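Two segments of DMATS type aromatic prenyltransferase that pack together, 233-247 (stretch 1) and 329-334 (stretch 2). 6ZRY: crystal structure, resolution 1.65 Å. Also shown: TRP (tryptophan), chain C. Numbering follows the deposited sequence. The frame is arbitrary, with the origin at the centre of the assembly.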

# COMPACT_ATOMS: atom_id res chain seq x y z
N GLY A 233 -17.64 14.59 -0.91
CA GLY A 233 -18.29 14.13 0.32
C GLY A 233 -17.32 13.79 1.43
O GLY A 233 -17.79 13.24 2.43
N VAL A 234 -16.03 14.13 1.33
CA VAL A 234 -15.10 13.92 2.48
C VAL A 234 -15.35 14.98 3.55
O VAL A 234 -15.59 16.18 3.22
N ASP A 235 -15.26 14.54 4.79
CA ASP A 235 -15.38 15.37 6.00
C ASP A 235 -13.96 15.71 6.45
O ASP A 235 -13.29 14.80 6.98
N VAL A 236 -13.52 16.95 6.25
CA VAL A 236 -12.15 17.39 6.66
C VAL A 236 -11.99 17.21 8.17
O VAL A 236 -10.91 16.81 8.57
N ALA A 237 -13.04 17.47 8.98
CA ALA A 237 -12.99 17.31 10.45
C ALA A 237 -12.66 15.85 10.81
O ALA A 237 -11.83 15.63 11.73
N GLU A 238 -13.33 14.90 10.16
CA GLU A 238 -13.15 13.45 10.41
C GLU A 238 -11.70 13.08 10.09
O GLU A 238 -11.12 12.26 10.84
N ILE A 239 -11.13 13.62 8.99
CA ILE A 239 -9.73 13.27 8.60
C ILE A 239 -8.80 13.80 9.69
O ILE A 239 -7.95 13.05 10.16
N GLU A 240 -9.00 15.05 10.14
CA GLU A 240 -8.17 15.65 11.22
C GLU A 240 -8.31 14.84 12.51
O GLU A 240 -7.27 14.62 13.14
N GLU A 241 -9.52 14.43 12.89
CA GLU A 241 -9.76 13.62 14.12
C GLU A 241 -8.94 12.32 14.00
O GLU A 241 -8.30 11.91 14.99
N PHE A 242 -8.99 11.69 12.84
CA PHE A 242 -8.26 10.43 12.58
C PHE A 242 -6.76 10.67 12.78
O PHE A 242 -6.07 9.86 13.44
N CYS A 243 -6.26 11.77 12.23
CA CYS A 243 -4.81 12.09 12.27
C CYS A 243 -4.36 12.39 13.71
O CYS A 243 -3.27 11.91 14.10
N VAL A 244 -5.18 13.12 14.49
CA VAL A 244 -4.89 13.46 15.91
C VAL A 244 -4.76 12.18 16.74
O VAL A 244 -3.81 12.10 17.52
N VAL A 245 -5.70 11.24 16.61
CA VAL A 245 -5.67 9.98 17.39
C VAL A 245 -4.46 9.17 16.93
O VAL A 245 -3.65 8.78 17.79
N ALA A 246 -4.29 8.94 15.61
CA ALA A 246 -3.21 8.07 15.08
C ALA A 246 -1.83 8.68 15.41
O ALA A 246 -0.91 7.92 15.80
N GLY A 247 -1.68 10.00 15.28
CA GLY A 247 -0.41 10.73 15.50
C GLY A 247 -0.16 11.11 16.96
O GLY A 247 0.93 11.62 17.24
N HIS A 329 1.55 1.35 9.32
CA HIS A 329 0.59 2.39 8.88
C HIS A 329 -0.79 2.07 9.43
O HIS A 329 -1.10 0.89 9.72
N VAL A 330 -1.63 3.09 9.53
CA VAL A 330 -3.08 2.89 9.68
C VAL A 330 -3.77 3.90 8.77
O VAL A 330 -3.24 5.03 8.63
N SER A 331 -4.84 3.49 8.13
CA SER A 331 -5.50 4.30 7.10
C SER A 331 -7.00 4.35 7.31
O SER A 331 -7.59 3.39 7.80
N LEU A 332 -7.58 5.49 6.98
CA LEU A 332 -9.03 5.71 6.94
C LEU A 332 -9.45 5.82 5.48
O LEU A 332 -8.83 6.64 4.76
N ARG A 333 -10.47 5.04 5.08
CA ARG A 333 -11.04 4.99 3.71
C ARG A 333 -12.41 5.66 3.74
O ARG A 333 -13.22 5.21 4.50
N LEU A 334 -12.62 6.71 2.93
CA LEU A 334 -13.91 7.44 2.78
C LEU A 334 -14.43 7.30 1.35
O LEU A 334 -13.59 7.44 0.41

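In this DMATS type aromatic prenyltransferase, the helix that begins at Val-236 packs against strand 329-333. The two elements run nearly antiparallel, at 164° between their N-to-C directions, and their axes approach to 9.7 Å, a spacing that leaves room for one layer of side chains. Together the stretches bury 406 Å², and no hydrogen bond crosses between them, so the contact rests on van der Waals packing, mostly of apolar side chains. From the helix, Glu-238, Phe-242 and Ala-246 point toward the strand; their spacing of four residues places them along one side of the helix. From stretch 2, Val-330, Leu-332 and Leu-334 point toward the helix, the alternation expected of an extended chain. The antiparallel course pairs Ala-246 with Val-330, Phe-242 with Leu-332 and Val-234 with Leu-334.

The aromatic contacts centre on Phe-242 (chi1 t, chi2 83°), which has more of its surface covered by the other stretch than any other residue of the contact. Leu-332 (chi1 t, chi2 p) sets its CB over one face of the ring, 3.6 Å from CB to the ring centroid of Phe-242 and 6° off the normal, a CH-pi contact with the methylene almost directly above the ring centre. The ring also reaches the strand backbone: Phe-242 CZ lies 3.6 Å from both Ser-331 C and Leu-332 N, while the carbonyl oxygen of Val-330 lies at the ring edge, near its plane, with Phe-242 CE2 to Val-330 O at 4.0 Å.

Among the aliphatic contacts, Val-330 (chi1 p) spans two helix residues. Its CG2 is 4.0 Å from Phe-242 CZ and its CG1 is 3.9 Å from Ala-246 CB, so the small alanine side chain meets a valine methyl directly. At the other end, Leu-334 (chi1 m, chi2 t) uses CD1 to touch Ile-239 CG1 at 3.8 Å and, more loosely, Val-234 CG1 at 4.3 Å. Both Ile-239 (chi1 m, chi2 t) and Val-234 (chi1 m) point sideways relative to stretch 2.

Of the polar side chains, Glu-238 is fully extended, with chi1 and chi2 both t and chi3 179°, which sets its carboxylate alongside the leucines. Its OE1 packs 3.6 Å from Leu-334 CD2 and 4.0 Å from Leu-332 CD2, and is hydrogen-bonded elsewhere in the structure. Asp-235 (chi1 t) caps the helix N terminus: its OD1 accepts a hydrogen bond from Glu-238 N at 3.1 Å, satisfying an amide that has no earlier helical carbonyl to bond. The end of the Asp-235 side chain leads away from stretch 2. Ser-331 (chi1 p) points away from the helix, and its OG is hydrogen-bonded elsewhere in the structure.

The bound tryptophan meets His-329 (chi1 m, chi2 -97°), which makes no contact with the helix. Tryptophan lies over one face of its imidazole, with His-329 NE2 3.3 Å from TRP CE2, so the strand that packs against the helix also contacts the ligand.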

# COMPACT_ATOMS: atom_id res chain seq x y z
CB VAL A 234 -13.61 13.88 2.10
CG1 VAL A 234 -13.33 12.79 1.10
CG2 VAL A 234 -13.10 15.23 1.65
CB ASP A 235 -16.20 14.59 7.03
CG ASP A 235 -16.51 15.34 8.31
OD1 ASP A 235 -15.73 16.21 8.69
OD2 ASP A 235 -17.52 15.00 8.94
CB VAL A 236 -11.80 18.81 6.20
CG1 VAL A 236 -11.75 18.89 4.70
CG2 VAL A 236 -12.73 19.87 6.76
CB ALA A 237 -14.30 17.78 11.07
CB GLU A 238 -14.13 12.63 9.56
CG GLU A 238 -13.99 11.12 9.72
CD GLU A 238 -15.03 10.34 8.94
OE1 GLU A 238 -15.00 9.11 8.98
OE2 GLU A 238 -15.85 10.99 8.25
CB ILE A 239 -9.35 13.78 7.20
CG1 ILE A 239 -10.20 13.12 6.13
CG2 ILE A 239 -7.86 13.59 6.92
CD1 ILE A 239 -10.22 13.86 4.82
CB GLU A 240 -8.54 17.11 11.46
CG GLU A 240 -8.23 17.95 10.28
CD GLU A 240 -8.01 19.40 10.57
OE1 GLU A 240 -8.80 19.96 11.41
OE2 GLU A 240 -7.05 19.97 9.97
CB GLU A 241 -11.24 13.29 14.31
CG GLU A 241 -12.05 14.49 14.83
CD GLU A 241 -13.56 14.39 14.78
OE1 GLU A 241 -14.24 15.35 15.21
OE2 GLU A 241 -14.07 13.37 14.30
CB PHE A 242 -8.58 9.93 11.18
CG PHE A 242 -8.00 8.58 10.91
CD1 PHE A 242 -8.66 7.44 11.32
CD2 PHE A 242 -6.77 8.47 10.28
CE1 PHE A 242 -8.13 6.19 11.07
CE2 PHE A 242 -6.23 7.21 10.06
CZ PHE A 242 -6.92 6.08 10.44
CB CYS A 243 -4.47 13.22 11.31
SG CYS A 243 -4.48 12.70 9.57
CB VAL A 244 -5.97 14.38 16.51
CG1 VAL A 244 -5.90 14.44 18.03
CG2 VAL A 244 -5.88 15.75 15.90
CB VAL A 245 -6.99 9.20 17.28
CG1 VAL A 245 -6.91 7.84 17.93
CG2 VAL A 245 -8.15 9.99 17.86
CB ALA A 246 -3.39 7.84 13.59
CB HIS A 329 0.49 2.49 7.37
CG HIS A 329 1.77 2.61 6.64
ND1 HIS A 329 2.25 3.82 6.24
CD2 HIS A 329 2.64 1.68 6.18
CE1 HIS A 329 3.39 3.64 5.56
NE2 HIS A 329 3.66 2.34 5.53
CB VAL A 330 -3.54 3.03 11.15
CG1 VAL A 330 -3.28 4.41 11.69
CG2 VAL A 330 -5.01 2.65 11.30
CB SER A 331 -5.14 3.83 5.69
OG SER A 331 -5.88 2.66 5.34
CB LEU A 332 -9.36 6.99 7.69
CG LEU A 332 -10.85 7.33 7.70
CD1 LEU A 332 -11.64 6.30 8.48
CD2 LEU A 332 -11.06 8.73 8.26
CB ARG A 333 -11.14 3.53 3.20
CG ARG A 333 -9.86 2.71 3.39
CD ARG A 333 -9.90 1.20 3.05
NE ARG A 333 -11.18 0.50 3.21
CZ ARG A 333 -11.53 -0.28 4.24
NH1 ARG A 333 -10.71 -0.47 5.27
NH2 ARG A 333 -12.73 -0.84 4.26
CB LEU A 334 -13.67 8.90 3.14
CG LEU A 334 -12.99 9.13 4.49
CD1 LEU A 334 -12.58 10.56 4.65
CD2 LEU A 334 -13.90 8.69 5.63
N TRP C . 7.38 1.10 3.18
CA TRP C . 7.08 2.22 2.22
C TRP C . 6.70 3.48 3.00
O TRP C . 6.65 4.57 2.42
CB TRP C . 5.98 1.82 1.22
CG TRP C . 4.65 1.52 1.83
CD1 TRP C . 4.24 0.34 2.38
CD2 TRP C . 3.53 2.42 1.94
NE1 TRP C . 2.95 0.45 2.83
CE2 TRP C . 2.48 1.70 2.57
CE3 TRP C . 3.30 3.75 1.56
CZ2 TRP C . 1.24 2.28 2.84
CZ3 TRP C . 2.08 4.32 1.83
CH2 TRP C . 1.06 3.59 2.45
OXT TRP C . 6.46 3.42 4.23